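PDB 2J85: STIV B116 from Sulfolobus turreted icosahedral virus, which probably binds DNA and belongs to a protein family highly conserved in diverse crenarchaeal viruses. Local coordinates for residues Lys3-Asn8 against Val71-Asn76; Leu45-Gly50 against Thr64-Asn69. All coordinates share one frame; numbering follows the deposited sequence.

Contact 1 (Lys3-Asn8 against Val71-Asn76); sequences KVFLTN and VEVKMN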
loop_
_atom_site.group_PDB
_atom_site.type_symbol
_atom_site.label_atom_id
_atom_site.label_comp_id
_atom_site.label_asym_id
_atom_site.label_seq_id
_atom_site.Cartn_x
_atom_site.Cartn_y
_atom_site.Cartn_z
ATOM N N LYS A 3 -3.291 14.729 -12.835
ATOM C CA LYS A 3 -3.771 13.434 -13.286
ATOM C C LYS A 3 -4.571 12.717 -12.187
ATOM O O LYS A 3 -4.422 13.002 -10.981
ATOM C CB LYS A 3 -2.589 12.568 -13.726
ATOM C CG LYS A 3 -1.493 13.337 -14.517
ATOM C CD LYS A 3 -0.547 12.413 -15.294
ATOM C CE LYS A 3 0.891 12.990 -15.465
ATOM N NZ LYS A 3 1.790 12.550 -14.335
ATOM N N VAL A 4 -5.435 11.801 -12.618
ATOM C CA VAL A 4 -6.156 10.922 -11.710
ATOM C C VAL A 4 -5.945 9.460 -12.114
ATOM O O VAL A 4 -6.504 8.975 -13.100
ATOM C CB VAL A 4 -7.641 11.253 -11.681
ATOM C CG1 VAL A 4 -8.335 10.369 -10.680
ATOM C CG2 VAL A 4 -7.851 12.730 -11.359
ATOM N N PHE A 5 -5.129 8.749 -11.353
ATOM C CA PHE A 5 -4.858 7.361 -11.659
ATOM C C PHE A 5 -5.956 6.426 -11.146
ATOM O O PHE A 5 -6.355 6.494 -9.976
ATOM C CB PHE A 5 -3.508 6.975 -11.069
ATOM C CG PHE A 5 -2.353 7.746 -11.656
ATOM C CD1 PHE A 5 -1.882 8.905 -11.038
ATOM C CD2 PHE A 5 -1.749 7.322 -12.820
ATOM C CE1 PHE A 5 -0.803 9.609 -11.569
ATOM C CE2 PHE A 5 -0.660 8.022 -13.357
ATOM C CZ PHE A 5 -0.197 9.161 -12.744
ATOM N N LEU A 6 -6.451 5.561 -12.025
ATOM C CA LEU A 6 -7.338 4.489 -11.630
ATOM C C LEU A 6 -6.507 3.227 -11.377
ATOM O O LEU A 6 -5.853 2.710 -12.285
ATOM C CB LEU A 6 -8.360 4.231 -12.725
ATOM C CG LEU A 6 -9.360 3.123 -12.398
ATOM C CD1 LEU A 6 -10.248 3.582 -11.210
ATOM C CD2 LEU A 6 -10.172 2.750 -13.628
ATOM N N THR A 7 -6.538 2.735 -10.139
ATOM C CA THR A 7 -5.698 1.614 -9.719
ATOM C C THR A 7 -6.510 0.618 -8.905
ATOM O O THR A 7 -7.516 0.978 -8.276
ATOM C CB THR A 7 -4.496 2.069 -8.825
ATOM O OG1 THR A 7 -4.983 2.510 -7.560
ATOM C CG2 THR A 7 -3.758 3.206 -9.439
ATOM N N ASN A 8 -6.032 -0.627 -8.912
ATOM C CA ASN A 8 -6.581 -1.665 -8.062
ATOM C C ASN A 8 -5.735 -1.903 -6.813
ATOM O O ASN A 8 -5.966 -2.861 -6.086
ATOM C CB ASN A 8 -6.779 -2.957 -8.848
ATOM C CG ASN A 8 -5.486 -3.663 -9.174
ATOM O OD1 ASN A 8 -4.413 -3.259 -8.745
ATOM N ND2 ASN A 8 -5.587 -4.730 -9.957
ATOM N N VAL A 71 0.571 0.711 -16.616
ATOM C CA VAL A 71 1.141 2.018 -16.399
ATOM C C VAL A 71 1.844 1.851 -15.071
ATOM O O VAL A 71 1.290 1.256 -14.149
ATOM C CB VAL A 71 0.008 3.084 -16.233
ATOM C CG1 VAL A 71 0.563 4.445 -15.757
ATOM C CG2 VAL A 71 -0.787 3.226 -17.510
ATOM N N GLU A 72 3.064 2.339 -14.971
ATOM C CA GLU A 72 3.688 2.465 -13.672
ATOM C C GLU A 72 3.163 3.768 -13.097
ATOM O O GLU A 72 3.404 4.827 -13.667
ATOM C CB GLU A 72 5.205 2.486 -13.802
ATOM C CG GLU A 72 5.927 2.321 -12.473
ATOM C CD GLU A 72 7.418 2.491 -12.617
ATOM O OE1 GLU A 72 7.826 3.494 -13.252
ATOM O OE2 GLU A 72 8.172 1.620 -12.108
ATOM N N VAL A 73 2.400 3.689 -12.011
ATOM C CA VAL A 73 1.813 4.872 -11.400
ATOM C C VAL A 73 2.869 5.588 -10.560
ATOM O O VAL A 73 3.471 5.003 -9.669
ATOM C CB VAL A 73 0.556 4.528 -10.556
ATOM C CG1 VAL A 73 -0.077 5.787 -9.965
ATOM C CG2 VAL A 73 -0.470 3.747 -11.406
ATOM N N LYS A 74 3.128 6.844 -10.903
ATOM C CA LYS A 74 3.994 7.711 -10.122
ATOM C C LYS A 74 3.305 9.061 -9.979
ATOM O O LYS A 74 3.134 9.786 -10.949
ATOM C CB LYS A 74 5.368 7.866 -10.780
ATOM C CG LYS A 74 6.257 6.644 -10.631
ATOM C CD LYS A 74 6.923 6.557 -9.271
ATOM C CE LYS A 74 7.651 5.215 -9.112
ATOM N NZ LYS A 74 8.430 5.081 -7.824
HETATM N N MSE A 75 2.918 9.386 -8.755
HETATM C CA MSE A 75 2.092 10.555 -8.497
HETATM C C MSE A 75 2.922 11.761 -8.086
HETATM O O MSE A 75 3.773 11.678 -7.169
HETATM C CB MSE A 75 1.073 10.264 -7.399
HETATM C CG MSE A 75 -0.146 9.532 -7.868
HETATM SE SE MSE A 75 -1.197 8.936 -6.315
HETATM C CE MSE A 75 -1.862 10.612 -5.573
ATOM N N ASN A 76 2.652 12.873 -8.766
ATOM C CA ASN A 76 3.130 14.177 -8.354
ATOM C C ASN A 76 2.212 14.737 -7.289
ATOM O O ASN A 76 1.165 14.171 -6.992
ATOM C CB ASN A 76 3.195 15.119 -9.554
ATOM C CG ASN A 76 4.152 14.615 -10.628
ATOM O OD1 ASN A 76 5.355 14.457 -10.383
ATOM N ND2 ASN A 76 3.615 14.332 -11.819
#

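Contact 2 (Leu45-Gly50 against Thr64-Asn69); sequences LINAIG and TQLQKN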
loop_
_atom_site.group_PDB
_atom_site.type_symbol
_atom_site.label_atom_id
_atom_site.label_comp_id
_atom_site.label_asym_id
_atom_site.label_seq_id
_atom_site.Cartn_x
_atom_site.Cartn_y
_atom_site.Cartn_z
ATOM N N LEU A 45 -8.337 11.324 -16.204
ATOM C CA LEU A 45 -8.119 9.965 -15.757
ATOM C C LEU A 45 -7.004 9.290 -16.542
ATOM O O LEU A 45 -7.015 9.301 -17.764
ATOM C CB LEU A 45 -9.379 9.107 -15.888
ATOM C CG LEU A 45 -9.247 7.761 -15.128
ATOM C CD1 LEU A 45 -9.729 7.941 -13.701
ATOM C CD2 LEU A 45 -9.947 6.575 -15.806
ATOM N N ILE A 46 -6.046 8.693 -15.834
ATOM C CA ILE A 46 -5.140 7.732 -16.432
ATOM C C ILE A 46 -5.504 6.395 -15.829
ATOM O O ILE A 46 -5.459 6.234 -14.626
ATOM C CB ILE A 46 -3.693 8.069 -16.130
ATOM C CG1 ILE A 46 -3.338 9.445 -16.719
ATOM C CG2 ILE A 46 -2.735 6.976 -16.679
ATOM C CD1 ILE A 46 -1.850 9.813 -16.518
ATOM N N ASN A 47 -5.882 5.451 -16.672
ATOM C CA ASN A 47 -6.270 4.109 -16.265
ATOM C C ASN A 47 -5.035 3.240 -16.136
ATOM O O ASN A 47 -4.292 3.073 -17.095
ATOM C CB ASN A 47 -7.203 3.494 -17.320
ATOM C CG ASN A 47 -7.538 2.051 -17.039
ATOM O OD1 ASN A 47 -7.602 1.622 -15.876
ATOM N ND2 ASN A 47 -7.765 1.281 -18.109
ATOM N N ALA A 48 -4.830 2.689 -14.950
ATOM C CA ALA A 48 -3.671 1.847 -14.651
ATOM C C ALA A 48 -4.109 0.477 -14.121
ATOM O O ALA A 48 -3.361 -0.175 -13.408
ATOM C CB ALA A 48 -2.772 2.551 -13.627
ATOM N N ILE A 49 -5.328 0.054 -14.430
ATOM C CA ILE A 49 -5.767 -1.292 -14.084
ATOM C C ILE A 49 -5.355 -2.196 -15.223
ATOM O O ILE A 49 -5.852 -2.060 -16.359
ATOM C CB ILE A 49 -7.277 -1.365 -13.827
ATOM C CG1 ILE A 49 -7.585 -0.747 -12.448
ATOM C CG2 ILE A 49 -7.756 -2.815 -13.874
ATOM C CD1 ILE A 49 -9.021 -0.456 -12.218
ATOM N N GLY A 50 -4.418 -3.093 -14.913
ATOM C CA GLY A 50 -3.773 -3.946 -15.906
ATOM C C GLY A 50 -4.481 -5.245 -16.266
ATOM O O GLY A 50 -4.092 -5.894 -17.229
ATOM N N THR A 64 -18.884 1.930 -17.545
ATOM C CA THR A 64 -17.777 2.498 -18.284
ATOM C C THR A 64 -17.406 1.503 -19.368
ATOM O O THR A 64 -17.996 0.429 -19.439
ATOM C CB THR A 64 -16.592 2.800 -17.338
ATOM O OG1 THR A 64 -16.362 1.686 -16.471
ATOM C CG2 THR A 64 -16.916 4.004 -16.474
ATOM N N GLN A 65 -16.462 1.868 -20.232
ATOM C CA GLN A 65 -15.998 0.959 -21.275
ATOM C C GLN A 65 -14.480 0.953 -21.317
ATOM O O GLN A 65 -13.868 1.082 -22.386
ATOM C CB GLN A 65 -16.576 1.364 -22.647
ATOM C CG GLN A 65 -18.052 1.710 -22.608
ATOM C CD GLN A 65 -18.718 1.552 -23.942
ATOM O OE1 GLN A 65 -18.062 1.243 -24.938
ATOM N NE2 GLN A 65 -20.037 1.755 -23.979
ATOM N N LEU A 66 -13.878 0.802 -20.142
ATOM C CA LEU A 66 -12.429 0.814 -19.999
ATOM C C LEU A 66 -11.854 -0.445 -20.577
ATOM O O LEU A 66 -12.462 -1.504 -20.485
ATOM C CB LEU A 66 -12.012 0.911 -18.526
ATOM C CG LEU A 66 -12.470 2.167 -17.772
ATOM C CD1 LEU A 66 -12.317 1.962 -16.275
ATOM C CD2 LEU A 66 -11.726 3.401 -18.257
ATOM N N GLN A 67 -10.670 -0.302 -21.163
ATOM C CA GLN A 67 -9.834 -1.421 -21.568
ATOM C C GLN A 67 -8.606 -1.423 -20.663
ATOM O O GLN A 67 -8.199 -0.375 -20.162
ATOM C CB GLN A 67 -9.444 -1.271 -23.034
ATOM C CG GLN A 67 -10.581 -1.556 -23.993
ATOM C CD GLN A 67 -10.225 -1.262 -25.453
ATOM O OE1 GLN A 67 -10.783 -0.362 -26.062
ATOM N NE2 GLN A 67 -9.292 -2.015 -26.003
ATOM N N LYS A 68 -8.029 -2.599 -20.433
ATOM C CA LYS A 68 -6.873 -2.712 -19.548
ATOM C C LYS A 68 -5.680 -1.910 -20.067
ATOM O O LYS A 68 -5.500 -1.723 -21.283
ATOM C CB LYS A 68 -6.471 -4.179 -19.300
ATOM C CG LYS A 68 -6.022 -4.966 -20.535
ATOM C CD LYS A 68 -5.206 -6.173 -20.119
ATOM C CE LYS A 68 -5.011 -7.172 -21.238
ATOM N NZ LYS A 68 -4.517 -8.484 -20.701
ATOM N N ASN A 69 -4.870 -1.432 -19.129
ATOM C CA ASN A 69 -3.745 -0.585 -19.458
ATOM C C ASN A 69 -2.704 -0.698 -18.353
ATOM O O ASN A 69 -3.008 -0.421 -17.193
ATOM C CB ASN A 69 -4.232 0.857 -19.623
ATOM C CG ASN A 69 -3.156 1.799 -20.146
ATOM O OD1 ASN A 69 -2.373 1.452 -21.039
ATOM N ND2 ASN A 69 -3.130 3.015 -19.599
#

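Contact 1 (Lys3-Asn8 against Val71-Asn76)
Phe5 carries this contact: its ring, reaching from strand 4-7 toward the extended chain 71-76, meets Val73 tip to tip. The ring stands where it does because CG lies anti to the carbonyl carbon (chi1 -63°) and chi2 is close to perpendicular, at 94°. Val73 has CG1 anti to its backbone N, which sends that methyl over one face of the ring. The evidence for a CH-pi contact is direct: Val73 CG1 sits 3.7 Å from the centroid of the Phe5 ring and 21° off its normal, shifted toward the CG side, with Val73 CG1 to Phe5 CG at 3.4 Å. The other branch, Val73 CG2, crosses obliquely to the methyl of Thr7, with CG2 to CG2 of these two residues at 3.9 Å; Thr7 OG1 is hydrogen-bonded instead to the backbone O of Ala9. Strand 4-7 runs between strands 80-86 and 45-47 in a mixed, five-stranded sheet with helix 29-41 against the face that takes Val4 and Leu6; Phe5 and Thr7 point to the other face, where 71-76 passes over them. Selenomethionine Met75 slides past the ring in the opposite direction, bringing CG to 3.7 Å from Phe5 CD1 before its chain bends at chi3. Lys74 presents backbone rather than side chain, its O lying 3.8 Å from Phe5 CZ, while its NZ is hydrogen-bonded to Asn13 O. At the more exposed end Lys3 NZ comes within 3.6 Å of Asn76 ND2 without a hydrogen bond, and Asn76 OD1 is hydrogen-bonded to Lys16 NZ.

Contact 2 (Leu45-Gly50 against Thr64-Asn69)
Two asparagines set the close-fitting part of this contact, where residues 45-50 meet the loop that follows helix 52-62. Asn69, with CG anti to its backbone N (chi1 -173°), extends ND2 to the backbone O of Asn47 at 2.8 Å; the donor arrives nearly along the C=O axis, and the acceptor is somewhat tilted from the amide plane. The backbone N of Asn69 gives a second, straighter bond to Ile49 O (3.0 Å, 166° at the hydrogen), from above the carbonyl plane. Asn47 is likewise extended, chi1 174°, and its OD1 accepts from Ile49 N at 3.1 Å, an Asx turn spanning Asn47 to Ile49 that ties down the OD1 end of the amide. Asn47 ND2 lies 2.7 Å from Gln67 O, but the angle is too poor for a hydrogen bond. Packing loosens away from this polar core. Leu45 CD2 and Leu66 CD2 merely touch at 4.4 Å, and Leu66 also leans on Leu6 and Asn59. On the solvent side Lys68 lays CD 3.1 Å from Gly50 O, then runs outward in an extended chain, while the CB of Gln67 points away from residues 45-50. The backbone carbonyls of Asn47 and Ile49 thus accept one bond from the side chain of Asn69 and one from its backbone N, which places the directional part of the contact in this residue and leaves the apolar leucine contact looser.

The first segments of contacts 1 and 2 lie on neighbouring parallel strands, 4-7 and 45-47; the contact centres are 11 Å apart. Probable backbone hydrogen bonds join them, from Ile46 N to Val4 O at 2.8 Å and from Ala48 N to Leu6 O at 2.9 Å. Side chains meet as well: Val73 CG2 packs on Ala48 CB at 3.4 Å, so Val73 also touches the first segment of contact 2. Both second segments belong to the long loop between helix 52-62 and strand 80-86, which engages residues 45-50 first and then passes over strand 4-7. Neither contact touches the other protein chain, and the geometry identifies no DNA-binding residue in either.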